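PDB 3QBM: TetR transcriptional regulator from Chloroflexus aurantiacus, which probably binds DNA through an N-terminal helix-turn-helix domain and regulates transcription, as TetR-family proteins do, and carries magnesium sites. Local coordinates for residues A[155-160]-A[189-194]; A[82-87]-A[136-141]; A[72-77]-A[88-93]; A[104-109]-A[126-131]. All blocks are in the same frame, centred on the assembly; numbering follows the deposited sequence.

The chain starts with the predicted helix-turn-helix DNA-binding region and runs along helix 51-74 into the helical C-terminal domain. Contact 3 closes the first and shortest loop, folding helix 80-92 back on the end of helix 51-74. Before that loop closes, contact 2 has opened on the same helix 80-92; the two therefore cross, and contact 2 closes later, on helix 118-144. Contact 4 lies wholly within the span of contact 2 and ties helix 105-113 to helix 118-144; its Trp131 meets Phe87 of contact 2 and Phe91 of contact 3. Contact 1 follows in series, pairing helices 154-175 and 179-196, and Asp155 reaches Arg136 of contact 2 by a salt bridge.

Contact 1: residues A[155-160]-A[189-194]; sequences DRLALL and ATYITQ
Leu157 and Tyr191 run alongside each other, pointing opposite ways, and the leucine methyl CD1 arrives at the edge of the phenol ring, close to its plane, 4.1 Å from Tyr191 CE2. The same ring carbon receives a second methyl, since Leu160 CD2 comes obliquely to within 4.0 Å of Tyr191 CE2. Each of the three side chains has CG anti to its own backbone N (chi1 178° for Leu157, 163° for Tyr191), which extends it across the gap from its helix. That extension is needed: the two helix segments run antiparallel with their axes 12.7 Å apart, too far for short side chains to meet. Helices 154-175 and 179-196 are the last pair of the TetR-type C-terminal domain, where such helices commonly build the dimer interface; accordingly, Tyr191 also stacks edge-to-face with His187 of the second subunit. Tyrosine suits this border, offering one ring carbon, CE2, to both leucines while lying only partly buried. Deeper in, Ile192 turns its CG1 to 4.2 Å from Leu157 CD1, a branched apolar chain filling space beside Ile84 of helix 80-92.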
loop_
_atom_site.group_PDB
_atom_site.type_symbol
_atom_site.label_atom_id
_atom_site.label_comp_id
_atom_site.label_asym_id
_atom_site.label_seq_id
_atom_site.Cartn_x
_atom_site.Cartn_y
_atom_site.Cartn_z
ATOM N N ASP A 155 3.049 -12.457 16.165
ATOM C CA ASP A 155 2.158 -11.905 15.161
ATOM C C ASP A 155 2.164 -10.392 15.137
ATOM O O ASP A 155 2.011 -9.815 14.048
ATOM C CB ASP A 155 0.730 -12.395 15.314
ATOM C CG ASP A 155 -0.087 -12.168 14.025
ATOM O OD1 ASP A 155 0.311 -12.699 12.965
ATOM O OD2 ASP A 155 -1.109 -11.466 14.065
ATOM N N ARG A 156 2.353 -9.739 16.298
ATOM C CA ARG A 156 2.487 -8.270 16.352
ATOM C C ARG A 156 3.700 -7.863 15.532
ATOM O O ARG A 156 3.644 -6.937 14.702
ATOM C CB ARG A 156 2.664 -7.721 17.780
ATOM C CG ARG A 156 1.387 -7.590 18.581
ATOM C CD ARG A 156 1.555 -6.693 19.825
ATOM N NE ARG A 156 0.270 -6.578 20.513
ATOM C CZ ARG A 156 0.027 -5.799 21.558
ATOM N NH1 ARG A 156 0.989 -5.053 22.086
ATOM N NH2 ARG A 156 -1.186 -5.785 22.075
ATOM N N LEU A 157 4.809 -8.565 15.742
ATOM C CA LEU A 157 6.041 -8.266 14.988
ATOM C C LEU A 157 5.808 -8.470 13.487
ATOM O O LEU A 157 6.207 -7.635 12.644
ATOM C CB LEU A 157 7.194 -9.123 15.505
ATOM C CG LEU A 157 8.548 -8.968 14.795
ATOM C CD1 LEU A 157 8.997 -7.489 14.922
ATOM C CD2 LEU A 157 9.631 -9.968 15.307
ATOM N N ALA A 158 5.140 -9.565 13.143
ATOM C CA ALA A 158 4.907 -9.911 11.733
ATOM C C ALA A 158 4.106 -8.851 11.033
ATOM O O ALA A 158 4.445 -8.409 9.934
ATOM C CB ALA A 158 4.204 -11.269 11.612
ATOM N N LEU A 159 3.014 -8.439 11.664
ATOM C CA LEU A 159 2.183 -7.420 11.058
ATOM C C LEU A 159 2.903 -6.074 11.011
ATOM O O LEU A 159 2.726 -5.340 10.049
ATOM C CB LEU A 159 0.860 -7.298 11.788
ATOM C CG LEU A 159 -0.088 -8.468 11.737
ATOM C CD1 LEU A 159 -1.210 -8.236 12.761
ATOM C CD2 LEU A 159 -0.699 -8.671 10.397
ATOM N N LEU A 160 3.720 -5.731 12.024
ATOM C CA LEU A 160 4.501 -4.478 11.943
ATOM C C LEU A 160 5.472 -4.505 10.751
ATOM O O LEU A 160 5.541 -3.534 9.960
ATOM C CB LEU A 160 5.284 -4.264 13.227
ATOM C CG LEU A 160 6.262 -3.087 13.227
ATOM C CD1 LEU A 160 5.483 -1.757 13.147
ATOM C CD2 LEU A 160 7.112 -3.172 14.520
ATOM N N ALA A 189 15.522 -3.426 11.298
ATOM C CA ALA A 189 16.675 -4.237 11.631
ATOM C C ALA A 189 17.251 -3.804 12.968
ATOM O O ALA A 189 17.634 -4.644 13.795
ATOM C CB ALA A 189 17.736 -4.154 10.524
ATOM N N THR A 190 17.294 -2.489 13.184
ATOM C CA THR A 190 17.855 -1.919 14.394
ATOM C C THR A 190 16.919 -2.239 15.564
ATOM O O THR A 190 17.365 -2.716 16.621
ATOM C CB THR A 190 18.102 -0.408 14.235
ATOM O OG1 THR A 190 19.030 -0.195 13.167
ATOM C CG2 THR A 190 18.678 0.163 15.514
ATOM N N TYR A 191 15.617 -2.048 15.361
ATOM C CA TYR A 191 14.625 -2.348 16.402
ATOM C C TYR A 191 14.684 -3.827 16.812
ATOM O O TYR A 191 14.742 -4.155 18.000
ATOM C CB TYR A 191 13.226 -1.980 15.916
ATOM C CG TYR A 191 12.118 -2.610 16.705
ATOM C CD1 TYR A 191 11.855 -2.203 18.030
ATOM C CD2 TYR A 191 11.271 -3.586 16.135
ATOM C CE1 TYR A 191 10.802 -2.784 18.757
ATOM C CE2 TYR A 191 10.234 -4.153 16.858
ATOM C CZ TYR A 191 10.011 -3.750 18.172
ATOM O OH TYR A 191 8.970 -4.305 18.899
ATOM N N ILE A 192 14.709 -4.706 15.821
ATOM C CA ILE A 192 14.774 -6.162 16.068
ATOM C C ILE A 192 16.090 -6.543 16.762
ATOM O O ILE A 192 16.113 -7.279 17.758
ATOM C CB ILE A 192 14.526 -6.938 14.761
ATOM C CG1 ILE A 192 13.083 -6.783 14.314
ATOM C CG2 ILE A 192 14.852 -8.423 14.938
ATOM C CD1 ILE A 192 12.895 -7.195 12.859
ATOM N N THR A 193 17.202 -6.008 16.295
ATOM C CA THR A 193 18.483 -6.332 16.921
ATOM C C THR A 193 18.586 -5.823 18.372
ATOM O O THR A 193 19.140 -6.508 19.261
ATOM C CB THR A 193 19.617 -5.712 16.101
ATOM O OG1 THR A 193 19.579 -6.273 14.790
ATOM C CG2 THR A 193 20.980 -5.974 16.746
ATOM N N GLN A 194 17.998 -4.655 18.631
ATOM C CA GLN A 194 18.097 -4.022 19.940
ATOM C C GLN A 194 17.074 -4.523 20.953
ATOM O O GLN A 194 17.389 -4.653 22.131
ATOM C CB GLN A 194 17.982 -2.486 19.822
ATOM C CG GLN A 194 19.164 -1.845 19.121
ATOM C CD GLN A 194 19.076 -0.332 19.052
ATOM O OE1 GLN A 194 18.024 0.262 19.310
ATOM N NE2 GLN A 194 20.186 0.304 18.679
#

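Contact 2: residues A[82-87]-A[136-141]; sequences DTIIAF and RTLVQT
Leu138 has CG anti to its carbonyl carbon (chi1 -70°), while Thr83 turns its methyl CG2 anti to its backbone N; the two side chains meet at about a right angle, with Thr83 CG2 set against the isobutyl fork. The contact joins two antiparallel helices of the all-helical TetR C-terminal domain, helix 80-92 and helix 118-144, whose short segments approach to 10.2 Å between axes. Threonine serves two purposes here: its methyl packs against the leucine, and its OG1, directed elsewhere, is hydrogen-bonded to His79 O one turn earlier, so the hydroxyl brings no unmet polar group to the apolar seam. The next residue, Ile84, runs alongside Leu138 in the opposite sense and lays CG1 3.9 Å from Leu138 CD1. Its terminal CD1 continues to Val139, standing 4.0 Å from CG2 of that valine. Isoleucine fits because its branches serve several neighbours: Ile84 also touches Ile161 of helix 154-175 and Ile192 of helix 179-196. An alanine here lacks CG1 and CD1, so Val139 CG2 would probably lose its partner across the seam and Leu138 would be left packed on Thr83 alone of this segment, with a gap beside it. The tightest touch lies at the fork, where both Leu138 methyls, CD1 and CD2, stand 3.6 Å from Thr83 CG2.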
loop_
_atom_site.group_PDB
_atom_site.type_symbol
_atom_site.label_atom_id
_atom_site.label_comp_id
_atom_site.label_asym_id
_atom_site.label_seq_id
_atom_site.Cartn_x
_atom_site.Cartn_y
_atom_site.Cartn_z
ATOM N N ASP A 82 18.770 -13.252 12.168
ATOM C CA ASP A 82 19.334 -13.060 10.828
ATOM C C ASP A 82 18.278 -13.397 9.794
ATOM O O ASP A 82 18.149 -12.697 8.798
ATOM C CB ASP A 82 20.587 -13.910 10.602
ATOM C CG ASP A 82 21.765 -13.492 11.484
ATOM O OD1 ASP A 82 21.712 -12.454 12.139
ATOM O OD2 ASP A 82 22.748 -14.227 11.522
ATOM N N THR A 83 17.538 -14.482 10.012
ATOM C CA THR A 83 16.494 -14.885 9.102
ATOM C C THR A 83 15.359 -13.870 9.032
ATOM O O THR A 83 14.868 -13.528 7.943
ATOM C CB THR A 83 15.901 -16.268 9.489
ATOM O OG1 THR A 83 16.974 -17.176 9.768
ATOM C CG2 THR A 83 15.028 -16.758 8.357
ATOM N N ILE A 84 14.978 -13.320 10.179
ATOM C CA ILE A 84 13.907 -12.321 10.181
ATOM C C ILE A 84 14.369 -11.031 9.451
ATOM O O ILE A 84 13.631 -10.453 8.674
ATOM C CB ILE A 84 13.391 -12.013 11.595
ATOM C CG1 ILE A 84 12.643 -13.234 12.136
ATOM C CG2 ILE A 84 12.398 -10.871 11.533
ATOM C CD1 ILE A 84 12.448 -13.235 13.678
ATOM N N ILE A 85 15.598 -10.626 9.682
ATOM C CA ILE A 85 16.144 -9.445 9.003
ATOM C C ILE A 85 16.286 -9.713 7.465
ATOM O O ILE A 85 16.106 -8.825 6.657
ATOM C CB ILE A 85 17.473 -9.019 9.696
ATOM C CG1 ILE A 85 17.190 -8.510 11.096
ATOM C CG2 ILE A 85 18.226 -7.965 8.855
ATOM C CD1 ILE A 85 18.403 -8.053 11.875
ATOM N N ALA A 86 16.528 -10.953 7.071
ATOM C CA ALA A 86 16.624 -11.300 5.647
ATOM C C ALA A 86 15.256 -11.147 4.997
ATOM O O ALA A 86 15.158 -10.831 3.812
ATOM C CB ALA A 86 17.165 -12.719 5.466
ATOM N N PHE A 87 14.189 -11.367 5.769
ATOM C CA PHE A 87 12.818 -11.079 5.274
ATOM C C PHE A 87 12.660 -9.584 4.918
ATOM O O PHE A 87 12.127 -9.240 3.849
ATOM C CB PHE A 87 11.805 -11.525 6.323
ATOM C CG PHE A 87 10.376 -11.417 5.900
ATOM C CD1 PHE A 87 9.671 -10.226 6.087
ATOM C CD2 PHE A 87 9.724 -12.501 5.345
ATOM C CE1 PHE A 87 8.324 -10.112 5.720
ATOM C CE2 PHE A 87 8.357 -12.386 4.969
ATOM C CZ PHE A 87 7.679 -11.207 5.168
ATOM N N ARG A 136 6.085 -16.071 12.627
ATOM C CA ARG A 136 5.740 -16.698 13.903
ATOM C C ARG A 136 6.626 -17.930 14.172
ATOM O O ARG A 136 7.079 -18.145 15.294
ATOM C CB ARG A 136 4.253 -17.057 13.963
ATOM C CG ARG A 136 3.326 -15.840 14.050
ATOM C CD ARG A 136 1.877 -16.226 14.382
ATOM N NE ARG A 136 1.340 -17.256 13.498
ATOM C CZ ARG A 136 0.547 -17.020 12.458
ATOM N NH1 ARG A 136 0.176 -15.794 12.163
ATOM N NH2 ARG A 136 0.114 -18.017 11.724
ATOM N N THR A 137 6.863 -18.721 13.142
ATOM C CA THR A 137 7.681 -19.928 13.306
ATOM C C THR A 137 9.089 -19.554 13.707
ATOM O O THR A 137 9.659 -20.160 14.586
ATOM C CB THR A 137 7.670 -20.770 12.033
ATOM O OG1 THR A 137 6.313 -21.145 11.770
ATOM C CG2 THR A 137 8.483 -22.043 12.183
ATOM N N LEU A 138 9.635 -18.524 13.075
ATOM C CA LEU A 138 10.967 -18.054 13.417
ATOM C C LEU A 138 11.057 -17.491 14.826
ATOM O O LEU A 138 12.028 -17.762 15.566
ATOM C CB LEU A 138 11.425 -17.042 12.386
ATOM C CG LEU A 138 11.748 -17.583 10.997
ATOM C CD1 LEU A 138 11.800 -16.403 10.022
ATOM C CD2 LEU A 138 13.103 -18.368 10.980
ATOM N N VAL A 139 10.039 -16.732 15.228
ATOM C CA VAL A 139 10.043 -16.194 16.555
ATOM C C VAL A 139 9.978 -17.314 17.592
ATOM O O VAL A 139 10.762 -17.312 18.511
ATOM C CB VAL A 139 8.918 -15.152 16.759
ATOM C CG1 VAL A 139 8.755 -14.839 18.274
ATOM C CG2 VAL A 139 9.204 -13.894 15.884
ATOM N N GLN A 140 9.086 -18.289 17.446
ATOM C CA GLN A 140 9.051 -19.387 18.431
ATOM C C GLN A 140 10.338 -20.199 18.397
ATOM O O GLN A 140 10.825 -20.634 19.437
ATOM C CB GLN A 140 7.836 -20.317 18.295
ATOM C CG GLN A 140 7.807 -21.451 19.342
ATOM C CD GLN A 140 8.033 -20.978 20.814
ATOM O OE1 GLN A 140 7.241 -20.189 21.351
ATOM N NE2 GLN A 140 9.120 -21.473 21.462
ATOM N N THR A 141 10.917 -20.404 17.215
ATOM C CA THR A 141 12.221 -21.095 17.166
ATOM C C THR A 141 13.291 -20.322 17.962
ATOM O O THR A 141 14.005 -20.882 18.779
ATOM C CB THR A 141 12.651 -21.375 15.698
ATOM O OG1 THR A 141 11.743 -22.341 15.147
ATOM C CG2 THR A 141 14.029 -21.936 15.612
#

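Contact 3: residues A[72-77]-A[88-93]; sequences VGLAGH and LDVFRS
A helical hairpin is closed here: Gly73 and Leu74, at the end of helix 51-74, pack against Val90 of helix 80-92, and the chain turns between them through a type II beta turn from Leu74 to His77. Gly76 holds the third position of that turn with positive phi (88°), a conformation that glycine adopts easily. Across the hairpin the meeting point is a single methyl, Val90 CG2, which stands 4.0 Å from Gly73 CA. A beta carbon on Gly73 would point at the valine and fall only 2.5 Å from Val90 CG2, so the bare glycine is what lets the two helices come this near. Leu74 completes the packing, crossing Val90 at about a right angle and bringing its CD1 to 4.2 Å from Val90 CG2. Valine suits the spot because its short beta-branched chain offers a methyl close to the backbone; the same Leu74 also leans on Thr83 and Phe87 of helix 80-92. The turn is tied back by His77, whose NE2 gives a weak bond to Gly73 O, with the oxygen at the edge of the imidazole and in its plane. On the side turned to helix 179-196, Arg92 also binds Glu182 through NH1 and makes a cation-pi contact with Tyr185. The guanidinium of Arg92 holds Asp89 side-on in a salt bridge, two nitrogens on one oxygen, with Asp89 OD1 lying 2.9 Å from Arg92 NH2 and 3.2 Å from Arg92 NE, only 6° out of the guanidinium plane.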
loop_
_atom_site.group_PDB
_atom_site.type_symbol
_atom_site.label_atom_id
_atom_site.label_comp_id
_atom_site.label_asym_id
_atom_site.label_seq_id
_atom_site.Cartn_x
_atom_site.Cartn_y
_atom_site.Cartn_z
ATOM N N VAL A 72 14.464 -18.164 -1.272
ATOM C CA VAL A 72 15.885 -18.056 -1.547
ATOM C C VAL A 72 16.487 -17.041 -0.547
ATOM O O VAL A 72 17.531 -17.296 0.074
ATOM C CB VAL A 72 16.139 -17.641 -3.027
ATOM C CG1 VAL A 72 17.636 -17.359 -3.293
ATOM C CG2 VAL A 72 15.614 -18.723 -3.996
ATOM N N GLY A 73 15.799 -15.915 -0.370
ATOM C CA GLY A 73 16.239 -14.895 0.572
ATOM C C GLY A 73 16.407 -15.359 2.007
ATOM O O GLY A 73 17.333 -14.905 2.696
ATOM N N LEU A 74 15.555 -16.283 2.456
ATOM C CA LEU A 74 15.548 -16.700 3.857
ATOM C C LEU A 74 16.367 -17.948 4.131
ATOM O O LEU A 74 16.648 -18.272 5.294
ATOM C CB LEU A 74 14.115 -16.876 4.377
ATOM C CG LEU A 74 13.483 -15.616 4.993
ATOM C CD1 LEU A 74 13.607 -14.414 4.120
ATOM C CD2 LEU A 74 12.039 -15.884 5.393
ATOM N N ALA A 75 16.783 -18.619 3.070
ATOM C CA ALA A 75 17.466 -19.890 3.205
ATOM C C ALA A 75 18.885 -19.751 3.730
ATOM O O ALA A 75 19.642 -18.862 3.330
ATOM C CB ALA A 75 17.494 -20.621 1.866
ATOM N N GLY A 76 19.201 -20.606 4.697
ATOM C CA GLY A 76 20.564 -20.803 5.142
ATOM C C GLY A 76 21.159 -19.948 6.221
ATOM O O GLY A 76 22.360 -19.974 6.366
ATOM N N HIS A 77 20.356 -19.162 6.943
ATOM C CA HIS A 77 20.878 -18.314 8.007
ATOM C C HIS A 77 21.118 -19.156 9.288
ATOM O O HIS A 77 20.476 -20.184 9.518
ATOM C CB HIS A 77 19.959 -17.110 8.266
ATOM C CG HIS A 77 19.899 -16.159 7.113
ATOM N ND1 HIS A 77 20.841 -15.176 6.913
ATOM C CD2 HIS A 77 19.039 -16.073 6.073
ATOM C CE1 HIS A 77 20.554 -14.514 5.807
ATOM N NE2 HIS A 77 19.484 -15.059 5.265
ATOM N N LEU A 88 13.164 -8.704 5.780
ATOM C CA LEU A 88 13.224 -7.278 5.484
ATOM C C LEU A 88 14.070 -7.031 4.232
ATOM O O LEU A 88 13.672 -6.237 3.355
ATOM C CB LEU A 88 13.804 -6.456 6.647
ATOM C CG LEU A 88 13.338 -6.712 8.073
ATOM C CD1 LEU A 88 14.091 -5.856 9.088
ATOM C CD2 LEU A 88 11.829 -6.480 8.187
ATOM N N ASP A 89 15.205 -7.723 4.121
ATOM C CA ASP A 89 16.115 -7.510 3.025
ATOM C C ASP A 89 15.479 -7.873 1.674
ATOM O O ASP A 89 15.747 -7.224 0.672
ATOM C CB ASP A 89 17.411 -8.277 3.202
ATOM C CG ASP A 89 18.418 -7.881 2.181
ATOM O OD1 ASP A 89 18.767 -6.689 2.147
ATOM O OD2 ASP A 89 18.792 -8.727 1.365
ATOM N N VAL A 90 14.623 -8.894 1.658
ATOM C CA VAL A 90 13.897 -9.235 0.437
ATOM C C VAL A 90 13.101 -7.995 -0.019
ATOM O O VAL A 90 13.180 -7.598 -1.182
ATOM C CB VAL A 90 12.958 -10.473 0.642
ATOM C CG1 VAL A 90 12.064 -10.692 -0.581
ATOM C CG2 VAL A 90 13.794 -11.733 0.926
ATOM N N PHE A 91 12.306 -7.399 0.885
ATOM C CA PHE A 91 11.544 -6.201 0.543
ATOM C C PHE A 91 12.444 -5.037 0.104
ATOM O O PHE A 91 12.141 -4.347 -0.880
ATOM C CB PHE A 91 10.680 -5.776 1.725
ATOM C CG PHE A 91 9.388 -6.521 1.823
ATOM C CD1 PHE A 91 8.365 -6.232 0.945
ATOM C CD2 PHE A 91 9.175 -7.467 2.796
ATOM C CE1 PHE A 91 7.158 -6.865 1.042
ATOM C CE2 PHE A 91 7.944 -8.078 2.904
ATOM C CZ PHE A 91 6.960 -7.803 2.020
ATOM N N ARG A 92 13.534 -4.825 0.820
ATOM C CA ARG A 92 14.472 -3.794 0.459
ATOM C C ARG A 92 14.979 -3.960 -0.978
ATOM O O ARG A 92 15.113 -2.956 -1.727
ATOM C CB ARG A 92 15.646 -3.746 1.449
ATOM C CG ARG A 92 16.587 -2.620 1.130
ATOM C CD ARG A 92 17.604 -2.353 2.185
ATOM N NE ARG A 92 18.506 -3.466 2.374
ATOM C CZ ARG A 92 19.665 -3.407 3.045
ATOM N NH1 ARG A 92 20.145 -2.269 3.533
ATOM N NH2 ARG A 92 20.396 -4.500 3.156
ATOM N N SER A 93 15.204 -5.212 -1.379
ATOM C CA SER A 93 15.716 -5.500 -2.738
ATOM C C SER A 93 14.736 -5.162 -3.855
ATOM O O SER A 93 15.130 -5.121 -5.048
ATOM C CB SER A 93 16.173 -6.955 -2.855
ATOM O OG SER A 93 15.061 -7.827 -3.002
#

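Contact 4: residues A[104-109]-A[126-131]; sequences CPILNT and AVIDEW
Pro105 O is gripped twice, by the backbone N of Thr109 and by its hydroxyl OG1, which lies 2.7 Å away in the carbonyl plane. This is the first turn of helix 105-113, set against helix 118-144 in the core of the TetR-type C-terminal domain. Cys104 is its N-cap, and Cys104 SG accepts from Leu107 N at 3.5 Å in an almost straight bond (N-H...S 176°), while proline, with no N-H to give, suits the first turn. Ile106 carries the contact across to helix 118-144, its two branches dividing around the end of the Trp131 indole: CG1 lies 3.7 Å and CG2 3.8 Å from Trp131 CH2. Its chi1 (-49°) sets CG1 anti to the carbonyl carbon and chi2 (-56°) turns Ile106 CD1 onto Val127, 3.7 Å from Val127 CG1. The bulky indole fits here among Phe70, Phe87 and Phe91. An alanine in place of Ile106 lacks CG1, CG2 and CD1, so the indole end at CH2 would probably lose its cover from helix 105-113, and Val127 its contact with that helix. Ile111 and Asp114, farther along, bind magnesium; a bound ion lies about 12 Å from the Ile106 side chain. Ile106 CG2 also reaches Ile128 CG1 at 4.2 Å, and Ile128 packs in turn on Leu171 of the second subunit. Val127 CG1 also rests over one face of the Trp131 ring, 3.5 Å above its plane and offset toward the rim.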
loop_
_atom_site.group_PDB
_atom_site.type_symbol
_atom_site.label_atom_id
_atom_site.label_comp_id
_atom_site.label_asym_id
_atom_site.label_seq_id
_atom_site.Cartn_x
_atom_site.Cartn_y
_atom_site.Cartn_z
ATOM N N CYS A 104 5.324 -4.807 -5.989
ATOM C CA CYS A 104 4.817 -5.972 -5.246
ATOM C C CYS A 104 3.397 -6.322 -5.672
ATOM O O CYS A 104 2.491 -5.506 -5.494
ATOM C CB CYS A 104 4.844 -5.750 -3.716
ATOM S SG CYS A 104 4.190 -7.112 -2.798
ATOM N N PRO A 105 3.177 -7.545 -6.192
ATOM C CA PRO A 105 1.809 -7.896 -6.621
ATOM C C PRO A 105 0.840 -8.137 -5.479
ATOM O O PRO A 105 -0.395 -8.070 -5.673
ATOM C CB PRO A 105 2.021 -9.173 -7.432
ATOM C CG PRO A 105 3.206 -9.806 -6.781
ATOM C CD PRO A 105 4.118 -8.659 -6.401
ATOM N N ILE A 106 1.373 -8.386 -4.283
ATOM C CA ILE A 106 0.546 -8.561 -3.096
ATOM C C ILE A 106 -0.057 -7.198 -2.713
ATOM O O ILE A 106 -1.291 -7.058 -2.551
ATOM C CB ILE A 106 1.356 -9.197 -1.937
ATOM C CG1 ILE A 106 2.124 -10.443 -2.409
ATOM C CG2 ILE A 106 0.435 -9.594 -0.749
ATOM C CD1 ILE A 106 1.264 -11.506 -3.052
ATOM N N LEU A 107 0.821 -6.194 -2.575
ATOM C CA LEU A 107 0.419 -4.810 -2.340
ATOM C C LEU A 107 -0.505 -4.314 -3.453
ATOM O O LEU A 107 -1.580 -3.759 -3.190
ATOM C CB LEU A 107 1.652 -3.900 -2.230
ATOM C CG LEU A 107 1.502 -2.379 -2.166
ATOM C CD1 LEU A 107 0.693 -1.957 -0.935
ATOM C CD2 LEU A 107 2.870 -1.638 -2.232
ATOM N N ASN A 108 -0.076 -4.458 -4.693
ATOM C CA ASN A 108 -0.859 -3.932 -5.794
ATOM C C ASN A 108 -2.268 -4.582 -5.881
ATOM O O ASN A 108 -3.271 -3.888 -6.122
ATOM C CB ASN A 108 -0.114 -4.115 -7.110
ATOM C CG ASN A 108 1.137 -3.256 -7.223
ATOM O OD1 ASN A 108 1.387 -2.348 -6.414
ATOM N ND2 ASN A 108 1.956 -3.568 -8.229
ATOM N N THR A 109 -2.357 -5.907 -5.701
ATOM C CA THR A 109 -3.628 -6.613 -5.766
ATOM C C THR A 109 -4.469 -6.304 -4.536
ATOM O O THR A 109 -5.687 -6.238 -4.653
ATOM C CB THR A 109 -3.446 -8.134 -5.939
ATOM O OG1 THR A 109 -2.645 -8.408 -7.110
ATOM C CG2 THR A 109 -4.803 -8.862 -6.012
ATOM N N ALA A 126 -4.320 -14.923 2.019
ATOM C CA ALA A 126 -3.569 -16.175 2.151
ATOM C C ALA A 126 -2.039 -15.927 2.068
ATOM O O ALA A 126 -1.269 -16.502 2.852
ATOM C CB ALA A 126 -4.036 -17.180 1.101
ATOM N N VAL A 127 -1.599 -15.050 1.171
ATOM C CA VAL A 127 -0.167 -14.723 1.097
ATOM C C VAL A 127 0.318 -14.019 2.354
ATOM O O VAL A 127 1.365 -14.409 2.912
ATOM C CB VAL A 127 0.263 -13.954 -0.161
ATOM C CG1 VAL A 127 1.769 -13.499 -0.033
ATOM C CG2 VAL A 127 0.025 -14.832 -1.417
ATOM N N ILE A 128 -0.427 -13.015 2.812
ATOM C CA ILE A 128 -0.090 -12.304 4.045
ATOM C C ILE A 128 -0.050 -13.312 5.213
ATOM O O ILE A 128 0.839 -13.260 6.033
ATOM C CB ILE A 128 -1.066 -11.165 4.318
ATOM C CG1 ILE A 128 -0.883 -10.054 3.244
ATOM C CG2 ILE A 128 -0.916 -10.606 5.730
ATOM C CD1 ILE A 128 -2.062 -9.151 3.139
ATOM N N ASP A 129 -0.999 -14.247 5.256
ATOM C CA ASP A 129 -0.995 -15.276 6.303
ATOM C C ASP A 129 0.200 -16.221 6.229
ATOM O O ASP A 129 0.672 -16.681 7.258
ATOM C CB ASP A 129 -2.338 -16.010 6.378
ATOM C CG ASP A 129 -3.437 -15.135 6.972
ATOM O OD1 ASP A 129 -3.129 -14.057 7.526
ATOM O OD2 ASP A 129 -4.623 -15.499 6.870
ATOM N N GLU A 130 0.729 -16.473 5.038
ATOM C CA GLU A 130 1.960 -17.284 4.916
ATOM C C GLU A 130 3.125 -16.528 5.542
ATOM O O GLU A 130 3.919 -17.109 6.287
ATOM C CB GLU A 130 2.361 -17.576 3.471
ATOM C CG GLU A 130 1.389 -18.295 2.601
ATOM C CD GLU A 130 1.973 -18.476 1.211
ATOM O OE1 GLU A 130 1.416 -17.917 0.241
ATOM O OE2 GLU A 130 3.036 -19.128 1.092
ATOM N N TRP A 131 3.260 -15.230 5.204
ATOM C CA TRP A 131 4.321 -14.385 5.802
ATOM C C TRP A 131 4.215 -14.358 7.336
ATOM O O TRP A 131 5.201 -14.469 8.046
ATOM C CB TRP A 131 4.255 -12.927 5.267
ATOM C CG TRP A 131 4.500 -12.797 3.797
ATOM C CD1 TRP A 131 5.162 -13.683 2.978
ATOM C CD2 TRP A 131 4.178 -11.669 2.978
ATOM N NE1 TRP A 131 5.219 -13.190 1.706
ATOM C CE2 TRP A 131 4.644 -11.946 1.681
ATOM C CE3 TRP A 131 3.552 -10.446 3.223
ATOM C CZ2 TRP A 131 4.470 -11.058 0.613
ATOM C CZ3 TRP A 131 3.359 -9.571 2.163
ATOM C CH2 TRP A 131 3.831 -9.890 0.866
#